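Local atomic coordinates of nucleoside diphosphate kinase (Aquifex aeolicus, PDB entry 3ZTP), a protein that catalyses transfer of the gamma phosphate of ATP to nucleoside diphosphates, probably by a ping-pong mechanism that passes through a phosphohistidine intermediate. Residues S95-A98 and R99-P103; N104-R107 and A108-T112; I8-P12 and D13-K17; D25-Q29 and E30-I34. All blocks are in the same frame, centred on the assembly; numbering follows the deposited sequence.

Interaction 1 of 4, residues S95-A98 and R99-P103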
# COMPACT_ATOMS: atom_id res chain seq x y z
N SER A 95 21.71 -24.51 4.11
CA SER A 95 20.59 -25.47 4.20
C SER A 95 21.06 -26.91 4.38
O SER A 95 20.36 -27.72 4.98
CB SER A 95 19.70 -25.39 2.96
OG SER A 95 19.19 -24.09 2.74
N GLU A 96 22.24 -27.24 3.82
CA GLU A 96 22.78 -28.58 3.98
C GLU A 96 23.21 -28.80 5.41
O GLU A 96 22.97 -29.87 5.96
CB GLU A 96 23.98 -28.82 3.06
CG GLU A 96 23.57 -29.12 1.67
CD GLU A 96 22.93 -30.48 1.56
OE1 GLU A 96 23.59 -31.49 1.87
OE2 GLU A 96 21.77 -30.55 1.16
N GLU A 97 23.87 -27.82 6.00
CA GLU A 97 24.23 -27.91 7.40
C GLU A 97 22.96 -27.95 8.26
O GLU A 97 22.91 -28.66 9.27
CB GLU A 97 25.12 -26.74 7.81
CG GLU A 97 25.57 -26.77 9.27
CD GLU A 97 26.54 -27.89 9.58
OE1 GLU A 97 26.97 -28.60 8.65
OE2 GLU A 97 26.88 -28.07 10.77
N ALA A 98 21.92 -27.22 7.88
CA ALA A 98 20.66 -27.28 8.62
C ALA A 98 20.10 -28.71 8.64
O ALA A 98 19.58 -29.17 9.66
CB ALA A 98 19.65 -26.32 8.02
N ARG A 99 20.16 -29.41 7.51
CA ARG A 99 19.66 -30.79 7.48
C ARG A 99 20.44 -31.72 8.40
O ARG A 99 19.89 -32.70 8.91
CB ARG A 99 19.66 -31.35 6.05
CG ARG A 99 18.44 -30.90 5.25
CD ARG A 99 18.39 -31.40 3.82
NE ARG A 99 19.18 -30.61 2.88
CZ ARG A 99 18.80 -29.45 2.38
NH1 ARG A 99 17.65 -28.92 2.76
NH2 ARG A 99 19.58 -28.81 1.52
N LYS A 100 21.71 -31.41 8.62
CA LYS A 100 22.56 -32.21 9.50
C LYS A 100 22.25 -31.95 10.97
O LYS A 100 22.20 -32.90 11.76
CB LYS A 100 24.05 -31.94 9.21
CG LYS A 100 24.51 -32.55 7.89
CD LYS A 100 25.91 -32.10 7.49
CE LYS A 100 26.29 -32.68 6.13
NZ LYS A 100 27.60 -32.19 5.63
N VAL A 101 22.03 -30.69 11.35
CA VAL A 101 21.92 -30.34 12.76
C VAL A 101 20.53 -29.95 13.25
O VAL A 101 20.30 -29.91 14.45
CB VAL A 101 22.90 -29.21 13.13
CG1 VAL A 101 24.33 -29.62 12.75
CG2 VAL A 101 22.50 -27.91 12.45
N ALA A 102 19.61 -29.64 12.33
CA ALA A 102 18.27 -29.19 12.70
C ALA A 102 17.26 -29.64 11.64
O ALA A 102 16.80 -28.83 10.86
CB ALA A 102 18.24 -27.67 12.85
N PRO A 103 16.92 -30.94 11.60
CA PRO A 103 16.19 -31.46 10.44
C PRO A 103 14.82 -30.86 10.20
O PRO A 103 14.34 -30.90 9.07
CB PRO A 103 16.07 -32.96 10.74
CG PRO A 103 17.17 -33.25 11.64
CD PRO A 103 17.35 -32.02 12.49
O HOH W 1 21.18 -32.95 2.93
O HOH W 2 27.03 -29.34 6.26
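Glu96 OE2 is gripped by two nitrogens of one guanidinium group: Arg99 NH2 lies 2.8 Å from Glu96 OE2, and Arg99 NE reaches the same Glu96 OE2 at 3.1 Å. The salt bridge is side-on, and the oxygen lies in the guanidinium plane, while the two donors approach it from one face of a carboxylate turned 53° against that plane. A bend at chi3 (-82°) folds the arginine back along the helix, so that Ser95 O sits above the centre of the guanidinium, 3.5 Å from Arg99 CZ. Ser95 O meanwhile accepts Arg99 N at 3.0 Å.

An i to i+3 ion pair of this kind spans one turn of helix 95-101. In the conformer modelled here, water 2 may bridge Glu97 OE1 and Lys100 NZ, which do not touch directly. The helix closes with Ala102 N bonded to Ala98 O at 2.7 Å. Arg99 NH1 also serves Ala108 O and Gly111 O of the following helix and its exit, so a leucine here would probably leave those two carbonyls without their charged donor and the Glu96 carboxylate free to turn.

Interaction 2 of 4, residues N104-R107 and A108-T112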
# COMPACT_ATOMS: atom_id res chain seq x y z
N ASN A 104 14.17 -30.34 11.23
CA ASN A 104 12.86 -29.74 11.09
C ASN A 104 12.91 -28.22 11.01
O ASN A 104 11.89 -27.56 11.09
CB ASN A 104 11.91 -30.16 12.23
CG ASN A 104 10.46 -29.96 11.89
OD1 ASN A 104 10.05 -30.11 10.74
ND2 ASN A 104 9.68 -29.52 12.88
N SER A 105 14.10 -27.65 10.84
CA SER A 105 14.20 -26.22 10.63
C SER A 105 13.67 -25.83 9.27
O SER A 105 13.61 -26.64 8.35
CB SER A 105 15.63 -25.75 10.81
OG SER A 105 16.51 -26.26 9.82
N ILE A 106 13.30 -24.57 9.12
CA ILE A 106 12.77 -24.12 7.84
C ILE A 106 13.78 -24.38 6.72
O ILE A 106 13.42 -24.84 5.64
CB ILE A 106 12.37 -22.62 7.87
CG1 ILE A 106 11.31 -22.33 8.93
CG2 ILE A 106 11.94 -22.17 6.49
CD1 ILE A 106 10.05 -23.10 8.77
N ARG A 107 15.06 -24.06 6.95
CA ARG A 107 16.06 -24.22 5.90
C ARG A 107 16.34 -25.67 5.60
O ARG A 107 16.56 -26.05 4.45
CB ARG A 107 17.34 -23.43 6.21
CG ARG A 107 17.06 -21.94 6.13
CD ARG A 107 18.20 -21.09 6.53
NE ARG A 107 17.97 -19.70 6.22
CZ ARG A 107 18.55 -18.71 6.88
NH1 ARG A 107 19.32 -18.94 7.92
NH2 ARG A 107 18.37 -17.46 6.50
N ALA A 108 16.30 -26.53 6.61
CA ALA A 108 16.45 -27.96 6.37
C ALA A 108 15.30 -28.47 5.53
O ALA A 108 15.50 -29.30 4.63
CB ALA A 108 16.54 -28.72 7.66
N GLN A 109 14.09 -28.03 5.82
CA GLN A 109 12.90 -28.54 5.15
C GLN A 109 12.73 -28.02 3.74
O GLN A 109 12.30 -28.76 2.86
CB GLN A 109 11.66 -28.19 5.96
CG GLN A 109 11.61 -28.97 7.26
CD GLN A 109 11.14 -30.41 7.05
OE1 GLN A 109 11.81 -31.39 7.47
NE2 GLN A 109 9.98 -30.54 6.42
N PHE A 110 13.08 -26.75 3.52
CA PHE A 110 12.72 -26.07 2.27
C PHE A 110 13.88 -25.40 1.55
O PHE A 110 13.71 -24.93 0.43
CB PHE A 110 11.61 -25.02 2.54
CG PHE A 110 10.39 -25.61 3.18
CD1 PHE A 110 9.65 -26.57 2.51
CD2 PHE A 110 10.04 -25.27 4.45
CE1 PHE A 110 8.52 -27.15 3.12
CE2 PHE A 110 8.92 -25.85 5.07
CZ PHE A 110 8.17 -26.79 4.39
N GLY A 111 15.03 -25.30 2.20
CA GLY A 111 16.21 -24.68 1.63
C GLY A 111 16.99 -25.62 0.75
O GLY A 111 17.12 -26.82 1.02
N THR A 112 17.54 -25.08 -0.33
CA THR A 112 18.37 -25.85 -1.26
C THR A 112 19.83 -25.84 -0.87
O THR A 112 20.44 -26.91 -0.79
CB THR A 112 18.19 -25.28 -2.68
OG1 THR A 112 16.81 -25.38 -3.06
CG2 THR A 112 19.04 -26.03 -3.68
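Phe110 lies beside Ile106 one turn along the short helix 106-110, the rim carbon CD2 of its ring 4.2 Å from the branch methyl CG2 of Ile106. With CG anti to the carbonyl carbon (chi1 -56°), the ring swings back toward the preceding turn, and Phe110 CD2 also comes 3.6 Å from Ile106 O. That carbonyl is already engaged, since it accepts Phe110 N at 2.9 Å, so one residue supplies both the polar and the apolar contact.

The start of the helix illustrates N-capping. Ser105 OG stands between its own backbone N and carbonyl carbon (chi1 66°), from where it accepts Ala108 N at 3.2 Å. Ala108 N is an amide of the first turn, which has no helical carbonyl before it. The same hydroxyl also bonds Ala102 O, just past the end of the preceding helix. Ser105 O takes Gln109 N at 2.9 Å, nearly in line with the carbonyl bond. At the other end, Gly111 N reaches Arg107 O at 2.8 Å, coming from above the carbonyl plane.

Arg107, predicted to bind ATP, leaves the helix with its chain extended as far as NE; its NH2 and NH1 are held by Ile119 O and Gly91 O. Around this turn, Ala98 of helix 95-101 packs on Ser105, Arg107 and Ala108, while Ile106 rests on Phe27 of helix 20-29 and Ile89 of helix 82-90, and Phe110 meets Ile23 and Lys22 of helix 20-29.

Interaction 3 of 4, residues I8-P12 and D13-K17. With SO4 (sulfate ion), chain D.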
# COMPACT_ATOMS: atom_id res chain seq x y z
N ILE A 8 10.50 -11.66 8.62
CA ILE A 8 10.88 -12.76 7.74
C ILE A 8 10.52 -12.43 6.30
O ILE A 8 9.54 -11.72 6.03
CB ILE A 8 10.29 -14.13 8.14
CG1 ILE A 8 8.75 -14.10 8.16
CG2 ILE A 8 10.86 -14.57 9.47
CD1 ILE A 8 8.09 -15.48 8.17
N ILE A 9 11.32 -12.95 5.37
CA ILE A 9 10.96 -12.92 3.94
C ILE A 9 11.09 -14.33 3.41
O ILE A 9 12.16 -14.93 3.50
CB ILE A 9 11.83 -11.98 3.10
CG1 ILE A 9 11.83 -10.59 3.72
CG2 ILE A 9 11.29 -11.95 1.69
CD1 ILE A 9 12.78 -9.61 3.01
N VAL A 10 10.00 -14.84 2.83
CA VAL A 10 10.03 -16.13 2.13
C VAL A 10 10.55 -15.86 0.74
O VAL A 10 9.97 -15.06 -0.01
CB VAL A 10 8.64 -16.78 2.12
CG1 VAL A 10 8.64 -18.09 1.34
CG2 VAL A 10 8.16 -16.98 3.56
N LYS A 11 11.68 -16.47 0.42
CA LYS A 11 12.45 -16.14 -0.78
C LYS A 11 11.89 -16.86 -2.00
O LYS A 11 11.07 -17.78 -1.89
CB LYS A 11 13.92 -16.49 -0.56
CG LYS A 11 14.56 -15.79 0.61
CD LYS A 11 16.05 -16.11 0.73
CE LYS A 11 16.77 -15.26 1.76
NZ LYS A 11 18.18 -15.65 1.94
N PRO A 12 12.32 -16.45 -3.20
CA PRO A 12 11.68 -17.02 -4.38
C PRO A 12 11.85 -18.53 -4.54
O PRO A 12 11.00 -19.17 -5.19
CB PRO A 12 12.32 -16.24 -5.54
CG PRO A 12 12.69 -14.95 -4.94
CD PRO A 12 13.17 -15.30 -3.55
N ASP A 13 12.93 -19.11 -4.01
CA ASP A 13 13.08 -20.56 -4.06
C ASP A 13 11.95 -21.27 -3.32
O ASP A 13 11.36 -22.22 -3.85
CB ASP A 13 14.45 -21.01 -3.57
CG ASP A 13 14.78 -20.55 -2.16
OD1 ASP A 13 14.32 -19.47 -1.72
OD2 ASP A 13 15.52 -21.29 -1.47
N ALA A 14 11.67 -20.84 -2.10
CA ALA A 14 10.61 -21.46 -1.31
C ALA A 14 9.24 -21.14 -1.90
O ALA A 14 8.33 -21.97 -1.83
CB ALA A 14 10.71 -21.00 0.15
N MET A 15 9.09 -19.95 -2.47
CA MET A 15 7.86 -19.59 -3.14
C MET A 15 7.58 -20.56 -4.28
O MET A 15 6.49 -21.13 -4.36
CB MET A 15 7.93 -18.15 -3.66
CG MET A 15 8.03 -17.15 -2.54
SD MET A 15 6.51 -16.97 -1.57
CE MET A 15 5.67 -15.98 -2.84
N GLU A 16 8.59 -20.82 -5.10
CA GLU A 16 8.43 -21.69 -6.25
C GLU A 16 8.22 -23.14 -5.84
O GLU A 16 7.53 -23.88 -6.55
CB GLU A 16 9.65 -21.56 -7.17
CG GLU A 16 9.67 -20.25 -7.93
CD GLU A 16 10.85 -20.14 -8.87
OE1 GLU A 16 11.31 -21.19 -9.37
OE2 GLU A 16 11.33 -19.01 -9.08
N LYS A 17 8.77 -23.54 -4.69
CA LYS A 17 8.59 -24.89 -4.15
C LYS A 17 7.17 -25.09 -3.57
O LYS A 17 6.78 -26.21 -3.25
CB LYS A 17 9.61 -25.21 -3.05
CG LYS A 17 11.04 -25.46 -3.53
CD LYS A 17 11.92 -25.85 -2.34
CE LYS A 17 13.25 -26.40 -2.79
NZ LYS A 17 13.09 -27.78 -3.34
S SO4 D . 19.40 -13.31 3.80
O1 SO4 D . 19.05 -14.55 4.49
O2 SO4 D . 19.78 -12.31 4.79
O3 SO4 D . 20.56 -13.48 2.93
O4 SO4 D . 18.31 -12.87 2.98
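The predicted ATP-binding pocket borders this junction, where strand 3-10 gives way to helix 12-17 and Lys11, predicted to bind ATP, occupies the N-cap position. Lys11 O accepts Met15 N at 3.0 Å, with the N-H almost in line with the carbonyl, and Pro12 O takes Glu16 N at 2.9 Å. Val10, the last strand residue, closes the turn from the apolar side: its CG1, anti to the backbone N (chi1 177°), touches Ala14 CB at 3.8 Å. In the conformer modelled, Val10 CG1 is equally far from Met15 SD, the two side chains crossing at about a right angle.

Asp13 turns back over the helix start, bringing its OD1 to 3.2 Å from Lys11 CB, and its OD2 accepts Ala118 N. Lys11 itself runs out straight beyond CG to the pocket, where NZ bonds Asn117 OD1 and, weakly, a sulfate through O1 at 2.9 Å and O4 at 3.0 Å. Tyr51 OH and His120 ND1 hold the same ion, which may mark a phosphate position. A methionine in place of Lys11 would probably leave Asn117 OD1 without its ammonium partner and the anion without a positive charge at this side.

A strand end that runs straight into a helix fits the alpha/beta ferredoxin-like fold of the family, and the lysine delivered beside the predicted phosphohistidine, His120, is consistent with a nucleoside diphosphate kinase site.

Interaction 4 of 4, residues D25-Q29 and E30-I34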
# COMPACT_ATOMS: atom_id res chain seq x y z
N ASP A 25 2.54 -21.48 8.66
CA ASP A 25 1.95 -22.36 9.65
C ASP A 25 2.95 -22.63 10.78
O ASP A 25 2.61 -22.59 11.96
CB ASP A 25 1.50 -23.69 9.01
CG ASP A 25 0.81 -24.59 9.99
OD1 ASP A 25 -0.08 -24.15 10.71
OD2 ASP A 25 1.18 -25.78 10.05
N ARG A 26 4.20 -22.91 10.42
CA ARG A 26 5.18 -23.20 11.43
C ARG A 26 5.33 -22.05 12.43
O ARG A 26 5.35 -22.24 13.64
CB ARG A 26 6.53 -23.50 10.79
CG ARG A 26 7.67 -23.70 11.80
CD ARG A 26 7.40 -24.89 12.77
NE ARG A 26 8.64 -25.21 13.47
CZ ARG A 26 9.66 -25.85 12.91
NH1 ARG A 26 9.53 -26.35 11.69
NH2 ARG A 26 10.76 -26.02 13.58
N PHE A 27 5.44 -20.82 11.92
CA PHE A 27 5.62 -19.70 12.84
C PHE A 27 4.39 -19.45 13.70
O PHE A 27 4.51 -19.09 14.85
CB PHE A 27 6.06 -18.44 12.09
CG PHE A 27 7.47 -18.54 11.58
CD1 PHE A 27 8.51 -18.56 12.47
CD2 PHE A 27 7.73 -18.67 10.24
CE1 PHE A 27 9.82 -18.69 12.04
CE2 PHE A 27 9.02 -18.78 9.80
CZ PHE A 27 10.07 -18.79 10.70
N ILE A 28 3.21 -19.67 13.14
CA ILE A 28 1.97 -19.58 13.92
C ILE A 28 1.99 -20.62 15.05
O ILE A 28 1.71 -20.31 16.22
CB ILE A 28 0.74 -19.75 13.01
CG1 ILE A 28 0.63 -18.53 12.07
CG2 ILE A 28 -0.52 -19.91 13.85
CD1 ILE A 28 -0.27 -18.80 10.87
N GLN A 29 2.35 -21.86 14.70
CA GLN A 29 2.34 -22.93 15.71
C GLN A 29 3.42 -22.77 16.76
O GLN A 29 3.28 -23.25 17.90
CB GLN A 29 2.43 -24.29 15.05
CG GLN A 29 1.27 -24.60 14.08
CD GLN A 29 -0.08 -24.12 14.57
OE1 GLN A 29 -0.43 -24.23 15.74
NE2 GLN A 29 -0.85 -23.56 13.66
N GLU A 30 4.50 -22.07 16.42
CA GLU A 30 5.55 -21.76 17.39
C GLU A 30 5.16 -20.60 18.30
O GLU A 30 5.91 -20.25 19.22
CB GLU A 30 6.85 -21.45 16.65
CG GLU A 30 7.44 -22.67 15.92
CD GLU A 30 8.28 -23.57 16.80
OE1 GLU A 30 8.40 -23.31 18.02
OE2 GLU A 30 8.83 -24.55 16.26
N GLY A 31 3.98 -20.01 18.09
CA GLY A 31 3.43 -19.05 19.05
C GLY A 31 3.60 -17.58 18.66
O GLY A 31 3.37 -16.71 19.50
N PHE A 32 4.02 -17.31 17.43
CA PHE A 32 4.20 -15.92 17.01
C PHE A 32 2.92 -15.34 16.46
O PHE A 32 2.11 -16.02 15.82
CB PHE A 32 5.32 -15.82 15.97
CG PHE A 32 6.63 -16.21 16.53
CD1 PHE A 32 7.26 -15.37 17.43
CD2 PHE A 32 7.16 -17.48 16.31
CE1 PHE A 32 8.43 -15.73 18.04
CE2 PHE A 32 8.34 -17.84 16.93
CZ PHE A 32 8.97 -16.97 17.80
N GLN A 33 2.73 -14.06 16.73
CA GLN A 33 1.67 -13.29 16.13
C GLN A 33 2.16 -12.69 14.83
O GLN A 33 3.22 -12.03 14.82
CB GLN A 33 1.26 -12.15 17.07
CG GLN A 33 0.59 -12.63 18.36
CD GLN A 33 -0.69 -13.40 18.10
OE1 GLN A 33 -1.59 -12.90 17.43
NE2 GLN A 33 -0.76 -14.63 18.61
N ILE A 34 1.44 -12.91 13.74
CA ILE A 34 1.74 -12.24 12.47
C ILE A 34 1.09 -10.86 12.54
O ILE A 34 -0.12 -10.74 12.62
CB ILE A 34 1.24 -13.02 11.25
CG1 ILE A 34 1.92 -14.39 11.21
CG2 ILE A 34 1.50 -12.24 9.99
CD1 ILE A 34 1.38 -15.33 10.14
O HOH W 3 12.25 -25.18 16.01
O HOH W 4 0.47 -18.01 17.05
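Arg26 NE and Glu30 OE2 form a salt bridge of 2.9 Å along one helical turn, with the N-H almost straight at 176°. The carboxylate offers its anti lone pair, and the acceptor lies close to the guanidinium plane. Arg26 is bent at chi2 (60°), which lays it alongside Glu30, the two side chains pointing the same way. Its remaining nitrogens are also engaged: NH1 with Asn104 O, and NH2 with water 3, which in turn makes a weak bond to Glu30 OE2.

At the end of helix 20-29, Glu30 N donates to Arg26 O at 2.9 Å, and the backbone then follows the Schellman pattern. Phe32 N returns to Phe27 O at 3.2 Å, and inside that turn Gly31 N reaches Ile28 O at 3.0 Å. Gly31 has positive phi (101°), at angles where a side chain would be jammed against the preceding carbonyl. Ile28 O has a second donor in water 4 at 2.7 Å, and this water also serves Phe32 O. Gln29 NE2 donates to Asp25 OD1, which is further bound by Lys22 of the second subunit.

Apolar groups seal the reversal. Phe32 CD2 meets the edge of the Phe27 ring, 4.2 Å from its CD1, and Ile28 CG1 lies 3.8 Å from Ile34 CD1, with Met39 of the second subunit packing on Ile34. The carbonyls of Arg26, Phe27 and Ile28 thus accept hydrogen bonds from the returning chain, and the Arg26 charge, set between the Glu30 carboxylate and Asn104 O, probably offsets the negative charge that Glu30 brings to the C-terminal end of the helix.

Taken from the N terminus, the four local contacts follow one another in series, and none nests in or crosses another. Interaction 3 closes the turn from the first strand into helix 12-17, and interaction 4 closes the passage from helix 20-29 into strand 33-40, so both border the same sheet; Ile8 packs on Phe27 between them. Interaction 1 then spans helix 95-101, its centre about 21 Å from the centre of interaction 4, with no touch between them. Interaction 2, on the next helix, is the hub: it touches each of the other three, tying helix 95-101 to helix 20-29, through Arg26 and Phe27, and to helix 12-17, through Lys17.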